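Local coordinates for protein geranyltranstransferase (Legionella pneumophila subsp. pneumophila, PDB 3LOM) that probably catalyses the magnesium-dependent head-to-tail condensation of isopentenyl diphosphate with allylic diphosphates, giving farnesyl diphosphate and perhaps longer prenyl chains, at residues V12-T17 and G49-R54; L57-G62 and I74-L79; S165-E170 and R182-L187; G223-M228 and E268-H273. All coordinates share one frame; numbering follows the deposited sequence. Where two conformers were deposited one is given.

Followed from the N terminus, the four contacts make a worked example of a helical fold closed by loops in series: none nests in or crosses another. Contact 1 brings the GGKRIR segment at the start of helix 53-64 back to the N-terminal helix, round a loop that includes helix 36-46. Contact 2 follows on the same helix 53-64, folding it against helix 69-91; the two meet where Y16 packs on Y59. Contact 3 closes the short loop from helix 160-169 to helix 178-201, on the far side of the chain's centre from contacts 1 and 2. Contact 4 then ties helix 209-236 to helix 263-279, touching contact 3 through R182 and contact 1 where I53 meets F226.

Contact 1. Residues V12-T17 and G49-R54; sequences VIDKYT and GGKRIR. With PO4 (phosphate ion), chain C.
The GGKRIR segment, a signature of polyprenyl synthases and a loop that runs into helix 53-64, is tied to the N-terminal helix by K51, whose chain crosses T17 at about a right angle and ends at D14. A salt bridge forms there: K51 NZ lies 3.1 Å from D14 OD1 and meets it nearly along the C-O axis. A bend at chi4 (77°) turns NZ to the aspartate. Nearer the backbone, the lysine chain lies against the threonine hydroxyl, K51 CB 3.4 Å from T17 OG1. The CG2 methyl of I13 is 4.0 Å from K51 NZ.

Beyond K51 the segment turns to a phosphate ion, probably from the crystallisation liquor. The backbone N of I53, in the first turn of helix 53-64, donates to phosphate O3 at 3.0 Å and 162°, while R54 NH2 reaches O4 at 2.8 Å. From the N-cap, R52 NH1 adds a weak bond to phosphate O2 in the conformer given, and R52 NH2 holds the carbonyl of G49. A helix start with arginines suits an anion, consistent with relatives in which this motif holds the diphosphate of isopentenyl diphosphate.

I13 and T17 also lean on I56 of helix 53-64, I13 and I53 share L294 of helix 289-303, and R54 extends to H83 of helix 69-91 and L192 of helix 178-201.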
loop_
_atom_site.group_PDB
_atom_site.type_symbol
_atom_site.label_atom_id
_atom_site.label_comp_id
_atom_site.label_asym_id
_atom_site.label_seq_id
_atom_site.Cartn_x
_atom_site.Cartn_y
_atom_site.Cartn_z
ATOM N N VAL A 12 -0.828 -2.904 32.550
ATOM C CA VAL A 12 -0.404 -1.860 31.607
ATOM C C VAL A 12 -0.431 -2.392 30.166
ATOM O O VAL A 12 -0.894 -1.705 29.251
ATOM C CB VAL A 12 0.985 -1.257 32.011
ATOM C CG1 VAL A 12 1.737 -0.669 30.821
ATOM C CG2 VAL A 12 0.812 -0.198 33.093
ATOM N N ILE A 13 0.028 -3.631 29.995
ATOM C CA ILE A 13 -0.036 -4.343 28.715
ATOM C C ILE A 13 -1.492 -4.613 28.301
ATOM O O ILE A 13 -1.864 -4.385 27.146
ATOM C CB ILE A 13 0.788 -5.666 28.768
ATOM C CG1 ILE A 13 2.243 -5.372 29.158
ATOM C CG2 ILE A 13 0.732 -6.416 27.431
ATOM C CD1 ILE A 13 2.959 -6.529 29.841
ATOM N N ASP A 14 -2.304 -5.073 29.257
ATOM C CA ASP A 14 -3.735 -5.330 29.042
ATOM C C ASP A 14 -4.491 -4.076 28.608
ATOM O O ASP A 14 -5.347 -4.136 27.725
ATOM C CB ASP A 14 -4.382 -5.901 30.311
ATOM C CG ASP A 14 -3.791 -7.243 30.730
ATOM O OD1 ASP A 14 -3.494 -8.081 29.848
ATOM O OD2 ASP A 14 -3.638 -7.466 31.951
ATOM N N LYS A 15 -4.146 -2.948 29.228
ATOM C CA LYS A 15 -4.778 -1.657 28.970
ATOM C C LYS A 15 -4.399 -1.101 27.604
ATOM O O LYS A 15 -5.193 -0.393 26.980
ATOM C CB LYS A 15 -4.379 -0.648 30.052
ATOM C CG LYS A 15 -5.470 0.339 30.448
ATOM C CD LYS A 15 -6.395 -0.253 31.507
ATOM C CE LYS A 15 -7.442 0.751 31.959
ATOM N NZ LYS A 15 -8.298 0.181 33.032
ATOM N N TYR A 16 -3.185 -1.414 27.152
ATOM C CA TYR A 16 -2.695 -0.947 25.854
ATOM C C TYR A 16 -3.383 -1.615 24.655
ATOM O O TYR A 16 -3.639 -0.948 23.656
ATOM C CB TYR A 16 -1.166 -1.061 25.759
ATOM C CG TYR A 16 -0.410 0.129 26.336
ATOM C CD1 TYR A 16 -0.847 1.437 26.110
ATOM C CD2 TYR A 16 0.757 -0.052 27.080
ATOM C CE1 TYR A 16 -0.151 2.533 26.625
ATOM C CE2 TYR A 16 1.460 1.039 27.599
ATOM C CZ TYR A 16 1.000 2.325 27.369
ATOM O OH TYR A 16 1.690 3.404 27.876
ATOM N N THR A 17 -3.686 -2.911 24.762
ATOM C CA THR A 17 -4.496 -3.618 23.752
ATOM C C THR A 17 -5.897 -2.999 23.634
ATOM O O THR A 17 -6.330 -2.629 22.532
ATOM C CB THR A 17 -4.639 -5.134 24.071
ATOM O OG1 THR A 17 -3.342 -5.721 24.221
ATOM C CG2 THR A 17 -5.402 -5.869 22.961
ATOM N N GLY A 49 -9.247 -12.087 19.514
ATOM C CA GLY A 49 -8.841 -12.299 20.900
ATOM C C GLY A 49 -7.328 -12.320 21.037
ATOM O O GLY A 49 -6.599 -12.375 20.037
ATOM N N GLY A 50 -6.854 -12.272 22.281
ATOM C CA GLY A 50 -5.423 -12.172 22.567
ATOM C C GLY A 50 -4.874 -10.783 22.278
ATOM O O GLY A 50 -5.628 -9.855 21.966
ATOM N N LYS A 51 -3.555 -10.639 22.375
ATOM C CA LYS A 51 -2.911 -9.344 22.134
ATOM C C LYS A 51 -2.034 -9.295 20.874
ATOM O O LYS A 51 -1.496 -10.312 20.427
ATOM C CB LYS A 51 -2.147 -8.826 23.374
ATOM C CG LYS A 51 -1.983 -9.803 24.548
ATOM C CD LYS A 51 -3.103 -9.634 25.585
ATOM C CE LYS A 51 -2.749 -10.275 26.922
ATOM N NZ LYS A 51 -1.792 -9.442 27.709
ATOM N N ARG A 52 -1.934 -8.095 20.308
ATOM C CA ARG A 52 -1.129 -7.837 19.115
ATOM C C ARG A 52 0.178 -7.151 19.534
ATOM O O ARG A 52 0.161 -6.014 20.019
ATOM C CB ARG A 52 -1.891 -6.942 18.127
ATOM C CG ARG A 52 -3.423 -6.963 18.240
ATOM C CD ARG A 52 -4.078 -7.933 17.260
ATOM N NE ARG A 52 -4.381 -9.228 17.862
ATOM C CZ ARG A 52 -3.697 -10.341 17.621
ATOM N NH1 ARG A 52 -2.668 -10.320 16.783
ATOM N NH2 ARG A 52 -4.047 -11.474 18.215
ATOM N N ILE A 53 1.302 -7.844 19.342
ATOM C CA ILE A 53 2.614 -7.404 19.854
ATOM C C ILE A 53 3.165 -6.058 19.335
ATOM O O ILE A 53 3.701 -5.272 20.122
ATOM C CB ILE A 53 3.685 -8.562 19.805
ATOM C CG1 ILE A 53 4.921 -8.229 20.649
ATOM C CG2 ILE A 53 4.059 -8.946 18.369
ATOM C CD1 ILE A 53 4.635 -8.076 22.132
ATOM N N ARG A 54 2.998 -5.776 18.044
ATOM C CA ARG A 54 3.524 -4.536 17.452
ATOM C C ARG A 54 2.980 -3.208 18.036
ATOM O O ARG A 54 3.788 -2.322 18.333
ATOM C CB ARG A 54 3.461 -4.561 15.913
ATOM C CG ARG A 54 4.450 -5.526 15.282
ATOM C CD ARG A 54 3.924 -6.105 13.978
ATOM N NE ARG A 54 4.741 -7.219 13.496
ATOM C CZ ARG A 54 4.591 -8.490 13.864
ATOM N NH1 ARG A 54 5.390 -9.427 13.363
ATOM N NH2 ARG A 54 3.647 -8.833 14.733
HETATM P P PO4 C . 1.078 -11.265 16.479
HETATM O O1 PO4 C . 1.235 -12.494 17.339
HETATM O O2 PO4 C . -0.153 -11.410 15.611
HETATM O O3 PO4 C . 0.936 -10.044 17.358
HETATM O O4 PO4 C . 2.306 -11.127 15.610
#

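Contact 2. Residues L57-G62 and I74-L79; sequences LVYLAG and IIAAAL
V58 and A76 have the nearest CA atoms, 5.9 Å apart, of two short helical segments whose axes come within 9.4 Å and run nearly antiparallel at 151°. V58 carries most of the packing, with its two methyls facing different neighbours. CG1, held anti to the backbone N (chi1 167°), sits 3.8 Å from A76 CB and 4.1 Å from I75 CG2. The other methyl, V58 CG2, presses on L79 CD1 at 3.5 Å, tighter than ordinary van der Waals contact. A76 CB meets both V58 and the ring of Y59, whose CE2 lies 4.3 Å away, in an oblique approach. The pair forms a helical hairpin within the all-helical isoprenoid synthase fold: helices 53-64 and 69-91 are consecutive, and the second leads to the first aspartate-rich motif, which in relatives binds magnesium. The polar end of Y59 is bound by D73, just before the second segment, while its ring stacks with Y16 of helix 5-28. On another flank C196 of helix 178-201 touches V58 and L79.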
loop_
_atom_site.group_PDB
_atom_site.type_symbol
_atom_site.label_atom_id
_atom_site.label_comp_id
_atom_site.label_asym_id
_atom_site.label_seq_id
_atom_site.Cartn_x
_atom_site.Cartn_y
_atom_site.Cartn_z
ATOM N N LEU A 57 4.548 -2.699 21.586
ATOM C CA LEU A 57 5.950 -2.279 21.478
ATOM C C LEU A 57 6.061 -0.802 21.148
ATOM O O LEU A 57 6.892 -0.111 21.724
ATOM C CB LEU A 57 6.702 -3.109 20.434
ATOM C CG LEU A 57 6.917 -4.589 20.748
ATOM C CD1 LEU A 57 7.315 -5.344 19.485
ATOM C CD2 LEU A 57 7.938 -4.791 21.866
ATOM N N VAL A 58 5.209 -0.329 20.238
ATOM C CA VAL A 58 5.054 1.103 19.962
ATOM C C VAL A 58 4.712 1.923 21.215
ATOM O O VAL A 58 5.312 2.975 21.454
ATOM C CB VAL A 58 3.998 1.336 18.854
ATOM C CG1 VAL A 58 3.568 2.798 18.761
ATOM C CG2 VAL A 58 4.549 0.884 17.541
ATOM N N TYR A 59 3.769 1.426 22.016
ATOM C CA TYR A 59 3.350 2.117 23.237
ATOM C C TYR A 59 4.452 2.149 24.282
ATOM O O TYR A 59 4.712 3.190 24.872
ATOM C CB TYR A 59 2.084 1.487 23.829
ATOM C CG TYR A 59 0.815 1.850 23.084
ATOM C CD1 TYR A 59 0.478 3.185 22.851
ATOM C CD2 TYR A 59 -0.060 0.863 22.631
ATOM C CE1 TYR A 59 -0.685 3.526 22.173
ATOM C CE2 TYR A 59 -1.227 1.196 21.950
ATOM C CZ TYR A 59 -1.532 2.529 21.727
ATOM O OH TYR A 59 -2.683 2.867 21.057
ATOM N N LEU A 60 5.107 1.009 24.481
ATOM C CA LEU A 60 6.146 0.868 25.498
ATOM C C LEU A 60 7.451 1.590 25.155
ATOM O O LEU A 60 8.083 2.179 26.036
ATOM C CB LEU A 60 6.403 -0.608 25.795
ATOM C CG LEU A 60 5.262 -1.319 26.522
ATOM C CD1 LEU A 60 5.651 -2.740 26.879
ATOM C CD2 LEU A 60 4.867 -0.546 27.768
ATOM N N ALA A 61 7.835 1.551 23.879
ATOM C CA ALA A 61 9.002 2.285 23.398
ATOM C C ALA A 61 8.725 3.779 23.360
ATOM O O ALA A 61 9.628 4.588 23.587
ATOM C CB ALA A 61 9.425 1.793 22.019
ATOM N N GLY A 62 7.475 4.135 23.067
ATOM C CA GLY A 62 7.046 5.531 23.036
ATOM C C GLY A 62 7.035 6.188 24.405
ATOM O O GLY A 62 7.298 7.385 24.526
ATOM N N ILE A 74 -1.823 6.465 16.738
ATOM C CA ILE A 74 -1.782 6.558 15.282
ATOM C C ILE A 74 -0.717 5.639 14.692
ATOM O O ILE A 74 -1.007 4.877 13.759
ATOM C CB ILE A 74 -1.532 8.016 14.831
ATOM C CG1 ILE A 74 -2.631 8.929 15.382
ATOM C CG2 ILE A 74 -1.456 8.115 13.311
ATOM C CD1 ILE A 74 -2.224 10.383 15.522
ATOM N N ILE A 75 0.495 5.702 15.252
ATOM C CA ILE A 75 1.629 4.899 14.774
ATOM C C ILE A 75 1.344 3.407 14.908
ATOM O O ILE A 75 1.556 2.647 13.957
ATOM C CB ILE A 75 2.977 5.283 15.469
ATOM C CG1 ILE A 75 3.345 6.741 15.155
ATOM C CG2 ILE A 75 4.111 4.334 15.030
ATOM C CD1 ILE A 75 4.620 7.243 15.829
ATOM N N ALA A 76 0.825 3.016 16.072
ATOM C CA ALA A 76 0.434 1.634 16.363
ATOM C C ALA A 76 -0.718 1.106 15.495
ATOM O O ALA A 76 -0.784 -0.093 15.211
ATOM C CB ALA A 76 0.071 1.506 17.829
ATOM N N ALA A 77 -1.622 1.996 15.092
ATOM C CA ALA A 77 -2.738 1.625 14.230
ATOM C C ALA A 77 -2.223 1.313 12.835
ATOM O O ALA A 77 -2.568 0.279 12.257
ATOM C CB ALA A 77 -3.778 2.742 14.176
ATOM N N ALA A 78 -1.391 2.216 12.317
ATOM C CA ALA A 78 -0.740 2.058 11.018
ATOM C C ALA A 78 0.108 0.795 10.937
ATOM O O ALA A 78 0.090 0.095 9.925
ATOM C CB ALA A 78 0.095 3.264 10.718
ATOM N N LEU A 79 0.825 0.490 12.012
ATOM C CA LEU A 79 1.591 -0.748 12.084
ATOM C C LEU A 79 0.760 -2.006 12.084
ATOM O O LEU A 79 1.122 -2.976 11.414
ATOM C CB LEU A 79 2.471 -0.766 13.315
ATOM C CG LEU A 79 3.953 -0.682 13.019
ATOM C CD1 LEU A 79 4.585 -0.283 14.290
ATOM C CD2 LEU A 79 4.528 -2.003 12.524
#

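Contact 3. Residues S165-E170 and R182-L187; sequences SLDLSE and REIHLL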
loop_
_atom_site.group_PDB
_atom_site.type_symbol
_atom_site.label_atom_id
_atom_site.label_comp_id
_atom_site.label_asym_id
_atom_site.label_seq_id
_atom_site.Cartn_x
_atom_site.Cartn_y
_atom_site.Cartn_z
ATOM N N SER A 165 8.467 -13.321 -0.542
ATOM C CA SER A 165 8.807 -13.969 -1.819
ATOM C C SER A 165 9.945 -14.982 -1.677
ATOM O O SER A 165 9.848 -16.106 -2.181
ATOM C CB SER A 165 9.162 -12.919 -2.878
ATOM O OG SER A 165 9.620 -13.525 -4.079
ATOM N N LEU A 166 11.002 -14.590 -0.964
ATOM C CA LEU A 166 12.144 -15.481 -0.740
ATOM C C LEU A 166 11.824 -16.567 0.283
ATOM O O LEU A 166 12.371 -17.669 0.206
ATOM C CB LEU A 166 13.402 -14.702 -0.327
ATOM C CG LEU A 166 14.110 -13.877 -1.406
ATOM C CD1 LEU A 166 15.071 -12.892 -0.774
ATOM C CD2 LEU A 166 14.834 -14.754 -2.420
ATOM N N ASP A 167 10.935 -16.257 1.228
ATOM C CA ASP A 167 10.450 -17.250 2.188
ATOM C C ASP A 167 9.715 -18.387 1.466
ATOM O O ASP A 167 9.847 -19.545 1.831
ATOM C CB ASP A 167 9.534 -16.595 3.226
ATOM C CG ASP A 167 9.174 -17.523 4.374
ATOM O OD1 ASP A 167 9.682 -17.309 5.488
ATOM O OD2 ASP A 167 8.370 -18.454 4.175
ATOM N N LEU A 168 8.946 -18.043 0.443
ATOM C CA LEU A 168 8.207 -19.035 -0.314
ATOM C C LEU A 168 9.077 -19.806 -1.304
ATOM O O LEU A 168 8.992 -21.030 -1.370
ATOM C CB LEU A 168 7.026 -18.381 -1.030
ATOM C CG LEU A 168 5.920 -17.872 -0.106
ATOM C CD1 LEU A 168 4.911 -17.098 -0.918
ATOM C CD2 LEU A 168 5.251 -19.009 0.687
ATOM N N SER A 169 9.917 -19.102 -2.061
ATOM C CA SER A 169 10.715 -19.746 -3.110
ATOM C C SER A 169 11.938 -20.514 -2.604
ATOM O O SER A 169 12.200 -21.625 -3.074
ATOM C CB SER A 169 11.110 -18.749 -4.207
ATOM O OG SER A 169 11.961 -17.732 -3.705
ATOM N N GLU A 170 12.674 -19.944 -1.648
ATOM C CA GLU A 170 13.950 -20.547 -1.215
ATOM C C GLU A 170 13.839 -21.593 -0.114
ATOM O O GLU A 170 14.575 -22.580 -0.138
ATOM C CB GLU A 170 14.985 -19.491 -0.800
ATOM C CG GLU A 170 15.229 -18.397 -1.816
ATOM C CD GLU A 170 15.407 -18.924 -3.227
ATOM O OE1 GLU A 170 14.579 -18.571 -4.099
ATOM O OE2 GLU A 170 16.365 -19.692 -3.464
ATOM N N ARG A 182 18.664 -16.167 8.100
ATOM C CA ARG A 182 18.660 -14.965 8.927
ATOM C C ARG A 182 18.279 -13.720 8.128
ATOM O O ARG A 182 17.616 -12.821 8.649
ATOM C CB ARG A 182 20.018 -14.777 9.610
ATOM C CG ARG A 182 20.199 -15.640 10.849
ATOM C CD ARG A 182 21.643 -15.631 11.331
ATOM N NE ARG A 182 21.728 -15.684 12.793
ATOM C CZ ARG A 182 21.630 -14.622 13.596
ATOM N NH1 ARG A 182 21.723 -14.778 14.911
ATOM N NH2 ARG A 182 21.441 -13.400 13.096
ATOM N N GLU A 183 18.685 -13.681 6.862
ATOM C CA GLU A 183 18.382 -12.556 5.982
ATOM C C GLU A 183 16.903 -12.523 5.570
ATOM O O GLU A 183 16.271 -11.467 5.614
ATOM C CB GLU A 183 19.315 -12.569 4.755
ATOM C CG GLU A 183 19.057 -11.483 3.698
ATOM C CD GLU A 183 19.264 -10.052 4.208
ATOM O OE1 GLU A 183 18.680 -9.126 3.598
ATOM O OE2 GLU A 183 20.004 -9.842 5.201
ATOM N N ILE A 184 16.375 -13.683 5.181
ATOM C CA ILE A 184 14.972 -13.850 4.805
ATOM C C ILE A 184 14.003 -13.382 5.906
ATOM O O ILE A 184 13.079 -12.607 5.630
ATOM C CB ILE A 184 14.690 -15.312 4.353
ATOM C CG1 ILE A 184 15.285 -15.545 2.957
ATOM C CG2 ILE A 184 13.196 -15.600 4.327
ATOM C CD1 ILE A 184 15.644 -16.988 2.650
ATOM N N HIS A 185 14.247 -13.819 7.143
ATOM C CA HIS A 185 13.430 -13.429 8.296
ATOM C C HIS A 185 13.565 -11.959 8.688
ATOM O O HIS A 185 12.600 -11.354 9.168
ATOM C CB HIS A 185 13.730 -14.324 9.497
ATOM C CG HIS A 185 13.223 -15.724 9.343
ATOM N ND1 HIS A 185 11.916 -16.009 9.005
ATOM C CD2 HIS A 185 13.841 -16.918 9.495
ATOM C CE1 HIS A 185 11.758 -17.320 8.937
ATOM N NE2 HIS A 185 12.907 -17.894 9.242
ATOM N N LEU A 186 14.753 -11.390 8.480
ATOM C CA LEU A 186 14.982 -9.964 8.711
ATOM C C LEU A 186 14.179 -9.138 7.712
ATOM O O LEU A 186 13.604 -8.115 8.072
ATOM C CB LEU A 186 16.480 -9.614 8.619
ATOM C CG LEU A 186 16.894 -8.128 8.565
ATOM C CD1 LEU A 186 16.436 -7.331 9.796
ATOM C CD2 LEU A 186 18.399 -7.975 8.364
ATOM N N LEU A 187 14.129 -9.590 6.463
ATOM C CA LEU A 187 13.375 -8.866 5.448
ATOM C C LEU A 187 11.867 -9.023 5.659
ATOM O O LEU A 187 11.133 -8.049 5.547
ATOM C CB LEU A 187 13.781 -9.299 4.038
ATOM C CG LEU A 187 15.219 -9.055 3.585
ATOM C CD1 LEU A 187 15.535 -9.963 2.407
ATOM C CD2 LEU A 187 15.474 -7.591 3.253
#
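D167 and H185 bring the two flat groups of this contact together, the carboxylate and imidazole planes turned 65° apart. D167 OD1 approaches H185 CE1 at 4.0 Å, obliquely to the ring. Its distance to H185 ND1 is 4.4 Å, so the ionisable atoms are neighbours without touching. CG of the aspartate stands anti to the backbone N (chi1 -171°), on the side of H185.

Beside this polar pair, I184 does most of the work, pointing toward helix 160-169. Its CG2 methyl meets D167, 3.9 Å from the CA of that residue, the two side chains crossing at about a right angle. The CG1-CD1 branch lies against L166 and E170: I184 CG1 is 3.9 Å from L166 CB, and CD1 reaches E170 CB at 4.3 Å. L166 continues the apolar row to L187, CD1 to CD1 4.3 Å. The helix axes approach to 9.4 Å and run at 138°, a helical hairpin of the all-helical isoprenoid synthase fold. Just beyond it, K188 and T189 form the lysine-threonine pair that in relatives lies near the allylic diphosphate.

A35 of the second subunit packs on L166 and P34 of that subunit on L187, so this flank of the helix pair borders the dimer partner. E170 has its own salt bridge to K173.

The chemistry divides accordingly: an aliphatic seam of I184, L166 and L187 joins the helices, while D167 faces H185 and has a long, weak ion pair with K188. A positive charge on H185, which the structure does not reveal, would probably make that side more favourable for the aspartate.

Contact 4. Residues G223-M228 and E268-H273; sequences GLVFQM and EEIAVH
L224 and H273 supply the first kind of interaction, a CH-pi contact: methyl CD2 of L224 lies over one face of the imidazole, 3.9 Å from its centroid, 25° off the ring normal and offset toward the rim. The leucine crosses the histidine obliquely. The second kind involves sulfur. M228, extended beyond CG, runs at about a right angle to H273, and its SD lies 4.7 Å from the ring centroid in an oblique Met-aromatic contact. Methyl contacts come next: M228 CE meets H273 CD2 at 3.6 Å and E269 OE1 at 3.3 Å. In the aliphatic packing, I270 CD1 touches M228 CB at 3.7 Å, while V225 CG2 lies 4.1 Å from I270 CG2. Separately, V225 CG2 nears the I270 carbonyl oxygen. Among polar contacts, H273 ND1 is hydrogen-bonded to ND1 of H221, just before the first segment. The segments form an antiparallel helix pair of the all-helical isoprenoid synthase fold, their axes approaching to 9.6 Å at 157°. Around them, R182 of helix 178-201 touches both L224 and H273, F257 of the short helix 257-260 covers L224 and M228, and S302 of helix 289-303 meets I270.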
loop_
_atom_site.group_PDB
_atom_site.type_symbol
_atom_site.label_atom_id
_atom_site.label_comp_id
_atom_site.label_asym_id
_atom_site.label_seq_id
_atom_site.Cartn_x
_atom_site.Cartn_y
_atom_site.Cartn_z
ATOM N N GLY A 223 12.908 -9.308 17.178
ATOM C CA GLY A 223 12.358 -9.766 15.902
ATOM C C GLY A 223 12.950 -11.072 15.410
ATOM O O GLY A 223 12.277 -11.865 14.745
ATOM N N LEU A 224 14.217 -11.291 15.746
ATOM C CA LEU A 224 14.914 -12.525 15.428
ATOM C C LEU A 224 14.446 -13.664 16.329
ATOM O O LEU A 224 14.088 -14.739 15.842
ATOM C CB LEU A 224 16.423 -12.310 15.570
ATOM C CG LEU A 224 17.414 -13.466 15.457
ATOM C CD1 LEU A 224 17.304 -14.206 14.124
ATOM C CD2 LEU A 224 18.823 -12.932 15.659
ATOM N N VAL A 225 14.432 -13.415 17.635
ATOM C CA VAL A 225 14.109 -14.454 18.623
ATOM C C VAL A 225 12.650 -14.963 18.572
ATOM O O VAL A 225 12.394 -16.120 18.915
ATOM C CB VAL A 225 14.550 -14.037 20.067
ATOM C CG1 VAL A 225 13.529 -13.120 20.730
ATOM C CG2 VAL A 225 14.855 -15.257 20.924
ATOM N N PHE A 226 11.713 -14.118 18.126
ATOM C CA PHE A 226 10.310 -14.538 17.937
ATOM C C PHE A 226 10.224 -15.668 16.915
ATOM O O PHE A 226 9.517 -16.659 17.118
ATOM C CB PHE A 226 9.424 -13.378 17.470
ATOM C CG PHE A 226 9.138 -12.349 18.529
ATOM C CD1 PHE A 226 9.275 -12.645 19.886
ATOM C CD2 PHE A 226 8.698 -11.080 18.164
ATOM C CE1 PHE A 226 9.005 -11.684 20.853
ATOM C CE2 PHE A 226 8.422 -10.115 19.121
ATOM C CZ PHE A 226 8.570 -10.417 20.467
ATOM N N GLN A 227 10.977 -15.507 15.829
ATOM C CA GLN A 227 11.057 -16.492 14.758
ATOM C C GLN A 227 11.794 -17.764 15.167
ATOM O O GLN A 227 11.453 -18.859 14.705
ATOM C CB GLN A 227 11.718 -15.863 13.536
ATOM C CG GLN A 227 11.425 -16.592 12.263
ATOM C CD GLN A 227 9.941 -16.663 11.936
ATOM O OE1 GLN A 227 9.211 -15.675 12.062
ATOM N NE2 GLN A 227 9.491 -17.840 11.514
ATOM N N MET A 228 12.810 -17.610 16.019
ATOM C CA MET A 228 13.479 -18.748 16.651
ATOM C C MET A 228 12.472 -19.529 17.498
ATOM O O MET A 228 12.381 -20.753 17.388
ATOM C CB MET A 228 14.659 -18.286 17.516
ATOM C CG MET A 228 15.922 -17.932 16.753
ATOM S SD MET A 228 17.232 -17.299 17.824
ATOM C CE MET A 228 18.476 -16.934 16.597
ATOM N N GLU A 268 19.398 -22.419 23.745
ATOM C CA GLU A 268 20.400 -21.445 24.159
ATOM C C GLU A 268 20.390 -20.209 23.266
ATOM O O GLU A 268 20.540 -19.097 23.767
ATOM C CB GLU A 268 21.797 -22.073 24.231
ATOM C CG GLU A 268 22.850 -21.211 24.948
ATOM C CD GLU A 268 22.567 -21.011 26.435
ATOM O OE1 GLU A 268 21.962 -21.903 27.065
ATOM O OE2 GLU A 268 22.958 -19.957 26.977
ATOM N N GLU A 269 20.190 -20.402 21.961
ATOM C CA GLU A 269 20.027 -19.280 21.025
ATOM C C GLU A 269 18.868 -18.372 21.446
ATOM O O GLU A 269 19.028 -17.147 21.461
ATOM C CB GLU A 269 19.838 -19.770 19.584
ATOM C CG GLU A 269 21.127 -20.147 18.864
ATOM C CD GLU A 269 21.776 -18.985 18.113
ATOM O OE1 GLU A 269 21.235 -17.859 18.121
ATOM O OE2 GLU A 269 22.846 -19.199 17.506
ATOM N N ILE A 270 17.728 -18.980 21.803
ATOM C CA ILE A 270 16.594 -18.269 22.421
ATOM C C ILE A 270 17.069 -17.465 23.637
ATOM O O ILE A 270 16.843 -16.255 23.716
ATOM C CB ILE A 270 15.454 -19.226 22.918
ATOM C CG1 ILE A 270 15.085 -20.305 21.888
ATOM C CG2 ILE A 270 14.224 -18.436 23.380
ATOM C CD1 ILE A 270 14.088 -19.913 20.833
ATOM N N ALA A 271 17.740 -18.153 24.562
ATOM C CA ALA A 271 18.171 -17.567 25.832
ATOM C C ALA A 271 19.150 -16.413 25.656
ATOM O O ALA A 271 18.952 -15.348 26.246
ATOM C CB ALA A 271 18.762 -18.637 26.748
ATOM N N VAL A 272 20.178 -16.623 24.832
ATOM C CA VAL A 272 21.220 -15.616 24.609
ATOM C C VAL A 272 20.631 -14.356 23.982
ATOM O O VAL A 272 20.924 -13.248 24.433
ATOM C CB VAL A 272 22.414 -16.143 23.744
ATOM C CG1 VAL A 272 23.508 -15.093 23.638
ATOM C CG2 VAL A 272 23.006 -17.406 24.331
ATOM N N HIS A 273 19.780 -14.530 22.972
ATOM C CA HIS A 273 19.197 -13.385 22.260
ATOM C C HIS A 273 18.220 -12.558 23.103
ATOM O O HIS A 273 18.190 -11.324 22.987
ATOM C CB HIS A 273 18.585 -13.812 20.926
ATOM C CG HIS A 273 19.597 -13.995 19.841
ATOM N ND1 HIS A 273 20.238 -12.933 19.238
ATOM C CD2 HIS A 273 20.096 -15.112 19.263
ATOM C CE1 HIS A 273 21.088 -13.389 18.336
ATOM N NE2 HIS A 273 21.017 -14.708 18.326
#